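Local structure of dipeptidase (Streptococcus thermophilus, 3PEB) at residues A[48-53]-A[92-97]. The protein is probably a manganese-dependent hydrolase of the M24B peptidase family, a dipeptidase represented here by its N-terminal creatinase/prolidase domain alone. Sequence-based numbering, arbitrary orientation.
Sequences FVYENR and LASTDI. With EDO (1,2-ethanediol), chain H; EDO (1,2-ethanediol), chain D.
With CG anti to the carbonyl carbon in both residues (chi1 -72° in Tyr50), Tyr50 and Leu92 reach toward each other from their separate backbones, and the phenol oxygen arrives against the leucine side chain, OH lying 3.8 Å from Leu92 CB. How a tyrosine at a strand end can tie down a distant loop is well illustrated here. Its OH donates a hydrogen bond of 2.6 Å to Ser94 O, meeting the carbonyl in its own plane, on a lone pair, with a C=O...O angle of 140°; the acceptor in turn lies at the edge of the phenol ring. A water donates a hydrogen bond to Tyr50 OH (2.7 Å) and accepts one from Ser94 N, so the hydroxyl is held from two directions and both backbone polar groups of Ser94 are engaged. Ile97 CD1 adds an oblique apolar touch on Tyr50 CE1. Deeper in, Leu92 CD1 sits almost exactly above the centre of the Phe48 ring, a CH-pi contact of 3.8 Å only 2° off the ring normal. On the outer side Arg53 lays its CD over one face of Tyr50, and its guanidinium carries Ser94 CB over a face, NH2 to CB being 3.7 Å. The same group binds a 1,2-ethanediol, probably from the crystallisation liquor, through nearly straight bonds from NH1 to O2 and from NH2 to O1. Leu21 of strand 21-24 touches Phe48, Tyr50 and Ile97, and Phe119 touches Leu92 and Ile97. The contact thus spans strand 21-24, which lies between strands 46-50 and 96-102 in the mixed sheet, and fastens the turn leading from helix 84-91 into strand 96-102, a helix-to-strand connection within the alpha/beta fold of the creatinase/prolidase N-terminal domain.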
ATOM      1  N   PHE A  48      -1.669  -2.010   0.266  1.00 23.86           N
ATOM      2  CA  PHE A  48      -0.967  -3.075  -0.466  1.00 24.10           C
ATOM      3  C   PHE A  48      -1.918  -3.666  -1.498  1.00 25.17           C
ATOM      4  O   PHE A  48      -2.866  -4.370  -1.144  1.00 26.26           O
ATOM      5  CB  PHE A  48      -0.476  -4.146   0.530  1.00 24.65           C
ATOM      6  CG  PHE A  48       0.495  -3.628   1.530  1.00 24.16           C
ATOM      7  CD1 PHE A  48       1.810  -3.399   1.171  1.00 23.98           C
ATOM      8  CD2 PHE A  48       0.100  -3.349   2.849  1.00 24.48           C
ATOM      9  CE1 PHE A  48       2.737  -2.883   2.090  1.00 23.26           C
ATOM     10  CE2 PHE A  48       1.018  -2.823   3.782  1.00 23.65           C
ATOM     11  CZ  PHE A  48       2.320  -2.602   3.437  1.00 23.52           C
ATOM     12  N   VAL A  49      -1.708  -3.316  -2.774  1.00 24.47           N
ATOM     13  CA  VAL A  49      -2.516  -3.807  -3.850  1.00 25.21           C
ATOM     14  C   VAL A  49      -1.753  -4.921  -4.561  1.00 24.96           C
ATOM     15  O   VAL A  49      -0.894  -4.679  -5.405  1.00 24.36           O
ATOM     16  CB  VAL A  49      -2.954  -2.697  -4.867  1.00 25.30           C
ATOM     17  CG1 VAL A  49      -3.967  -3.299  -5.858  1.00 26.01           C
ATOM     18  CG2 VAL A  49      -3.555  -1.480  -4.130  1.00 25.40           C
ATOM     19  N   TYR A  50      -2.056  -6.147  -4.176  1.00 25.73           N
ATOM     20  CA  TYR A  50      -1.501  -7.315  -4.840  1.00 26.04           C
ATOM     21  C   TYR A  50      -2.062  -7.552  -6.236  1.00 26.09           C
ATOM     22  O   TYR A  50      -3.239  -7.282  -6.528  1.00 26.70           O
ATOM     23  CB  TYR A  50      -1.712  -8.553  -4.002  1.00 26.99           C
ATOM     24  CG  TYR A  50      -0.844  -8.636  -2.761  1.00 26.38           C
ATOM     25  CD1 TYR A  50       0.480  -9.072  -2.835  1.00 28.83           C
ATOM     26  CD2 TYR A  50      -1.348  -8.283  -1.508  1.00 29.83           C
ATOM     27  CE1 TYR A  50       1.269  -9.162  -1.718  1.00 26.41           C
ATOM     28  CE2 TYR A  50      -0.580  -8.386  -0.375  1.00 29.82           C
ATOM     29  CZ  TYR A  50       0.744  -8.801  -0.481  1.00 30.19           C
ATOM     30  OH  TYR A  50       1.511  -8.937   0.637  1.00 29.45           O
ATOM     31  N   GLU A  51      -1.213  -8.113  -7.089  1.00 25.57           N
ATOM     32  CA  GLU A  51      -1.576  -8.441  -8.449  1.00 25.81           C
ATOM     33  C   GLU A  51      -2.663  -9.539  -8.478  1.00 26.10           C
ATOM     34  O   GLU A  51      -3.622  -9.442  -9.260  1.00 25.79           O
ATOM     35  CB  GLU A  51      -0.339  -8.924  -9.182  1.00 26.55           C
ATOM     36  CG  GLU A  51      -0.550  -9.318 -10.630  1.00 29.14           C
ATOM     37  CD  GLU A  51       0.622 -10.083 -11.211  1.00 30.45           C
ATOM     38  OE1 GLU A  51       1.455 -10.638 -10.465  1.00 30.90           O
ATOM     39  OE2 GLU A  51       0.691 -10.164 -12.433  1.00 31.74           O
ATOM     40  N   ASN A  52      -2.503 -10.571  -7.636  1.00 24.97           N
ATOM     41  CA  ASN A  52      -3.422 -11.724  -7.649  1.00 26.05           C
ATOM     42  C   ASN A  52      -3.807 -12.187  -6.240  1.00 26.54           C
ATOM     43  O   ASN A  52      -3.934 -13.370  -6.006  1.00 27.37           O
ATOM     44  CB  ASN A  52      -2.842 -12.894  -8.461  1.00 26.35           C
ATOM     45  CG  ASN A  52      -3.879 -13.934  -8.826  1.00 28.51           C
ATOM     46  OD1 ASN A  52      -4.963 -13.590  -9.307  1.00 30.49           O
ATOM     47  ND2 ASN A  52      -3.546 -15.230  -8.667  1.00 27.61           N
ATOM     48  N   ARG A  53      -3.999 -11.233  -5.323  1.00 26.47           N
ATOM     49  CA  ARG A  53      -4.581 -11.479  -4.010  1.00 27.75           C
ATOM     50  C   ARG A  53      -5.431 -10.251  -3.680  1.00 28.07           C
ATOM     51  O   ARG A  53      -5.252  -9.201  -4.285  1.00 27.56           O
ATOM     52  CB  ARG A  53      -3.514 -11.571  -2.906  1.00 28.05           C
ATOM     53  CG  ARG A  53      -2.408 -12.572  -3.082  1.00 28.77           C
ATOM     54  CD  ARG A  53      -1.264 -12.328  -2.117  1.00 29.84           C
ATOM     55  NE  ARG A  53      -0.222 -13.345  -2.246  1.00 29.81           N
ATOM     56  CZ  ARG A  53      -0.121 -14.442  -1.502  1.00 33.91           C
ATOM     57  NH1 ARG A  53      -0.980 -14.684  -0.526  1.00 35.82           N
ATOM     58  NH2 ARG A  53       0.867 -15.291  -1.730  1.00 34.48           N
ATOM     59  N   LEU A  92       1.396  -9.576   6.645  1.00 32.60           N
ATOM     60  CA  LEU A  92       1.287  -9.906   5.236  1.00 33.67           C
ATOM     61  C   LEU A  92       1.880 -11.291   4.991  1.00 35.86           C
ATOM     62  O   LEU A  92       3.022 -11.543   5.338  1.00 37.08           O
ATOM     63  CB  LEU A  92       2.019  -8.878   4.388  1.00 31.12           C
ATOM     64  CG  LEU A  92       1.533  -7.429   4.421  1.00 29.24           C
ATOM     65  CD1 LEU A  92       2.457  -6.578   3.535  1.00 24.64           C
ATOM     66  CD2 LEU A  92       0.044  -7.306   3.974  1.00 30.08           C
ATOM     67  N   ALA A  93       1.135 -12.163   4.333  1.00 38.86           N
ATOM     68  CA  ALA A  93       1.659 -13.486   3.943  1.00 40.21           C
ATOM     69  C   ALA A  93       2.775 -13.402   2.919  1.00 39.63           C
ATOM     70  O   ALA A  93       3.755 -14.177   2.963  1.00 41.51           O
ATOM     71  CB  ALA A  93       0.542 -14.358   3.394  1.00 42.74           C
ATOM     72  N   SER A  94       2.657 -12.464   1.989  1.00 36.16           N
ATOM     73  CA  SER A  94       3.593 -12.433   0.908  1.00 35.83           C
ATOM     74  C   SER A  94       4.427 -11.146   0.943  1.00 33.50           C
ATOM     75  O   SER A  94       3.903 -10.062   0.714  1.00 30.39           O
ATOM     76  CB  SER A  94       2.857 -12.531  -0.403  1.00 35.77           C
ATOM     77  OG  SER A  94       3.772 -12.480  -1.471  1.00 37.88           O
ATOM     78  N   THR A  95       5.720 -11.305   1.195  1.00 33.27           N
ATOM     79  CA  THR A  95       6.652 -10.185   1.155  1.00 33.27           C
ATOM     80  C   THR A  95       7.855 -10.442   0.243  1.00 35.30           C
ATOM     81  O   THR A  95       8.740  -9.614   0.170  1.00 35.49           O
ATOM     82  CB  THR A  95       7.128  -9.844   2.564  1.00 33.49           C
ATOM     83  OG1 THR A  95       7.779 -10.982   3.135  1.00 34.61           O
ATOM     84  CG2 THR A  95       5.941  -9.413   3.452  1.00 31.53           C
ATOM     85  N   ASP A  96       7.884 -11.580  -0.446  1.00 37.52           N
ATOM     86  CA  ASP A  96       8.917 -11.855  -1.441  0.50 38.99           C
ATOM     87  C   ASP A  96       8.296 -11.718  -2.826  1.00 38.37           C
ATOM     88  O   ASP A  96       7.613 -12.623  -3.325  1.00 38.73           O
ATOM     89  CB  ASP A  96       9.518 -13.246  -1.248  0.50 41.41           C
ATOM     90  CG  ASP A  96      10.349 -13.343   0.015  0.50 44.37           C
ATOM     91  OD1 ASP A  96      11.579 -13.546  -0.094  0.50 49.72           O
ATOM     92  OD2 ASP A  96       9.773 -13.203   1.116  0.50 47.88           O
ATOM     93  N   ILE A  97       8.505 -10.552  -3.426  1.00 36.35           N
ATOM     94  CA  ILE A  97       7.889 -10.188  -4.693  1.00 35.16           C
ATOM     95  C   ILE A  97       8.997  -9.598  -5.520  1.00 34.74           C
ATOM     96  O   ILE A  97       9.558  -8.583  -5.132  1.00 35.24           O
ATOM     97  CB  ILE A  97       6.777  -9.160  -4.477  1.00 33.93           C
ATOM     98  CG1 ILE A  97       5.683  -9.728  -3.568  1.00 36.50           C
ATOM     99  CG2 ILE A  97       6.159  -8.692  -5.792  1.00 32.11           C
ATOM    100  CD1 ILE A  97       5.269  -8.766  -2.570  1.00 37.51           C
TER
HETATM  101  C1  EDO H 141       6.677 -13.036   5.240  1.00 65.37           C
HETATM  102  O1  EDO H 141       6.477 -13.541   3.915  1.00 67.65           O
HETATM  103  C2  EDO H 141       5.504 -12.139   5.591  1.00 64.64           C
HETATM  104  O2  EDO H 141       4.844 -12.532   6.807  1.00 62.30           O
HETATM  105  C1  EDO D 137       1.162 -18.463   1.279  1.00 66.05           C
HETATM  106  O1  EDO D 137       1.238 -17.643   0.104  1.00 65.41           O
HETATM  107  C2  EDO D 137      -0.046 -18.017   2.094  1.00 65.08           C
HETATM  108  O2  EDO D 137      -0.752 -17.029   1.340  1.00 61.80           O
HETATM  109  O   HOH W   1       0.237 -10.962   1.798  1.00 50.36           O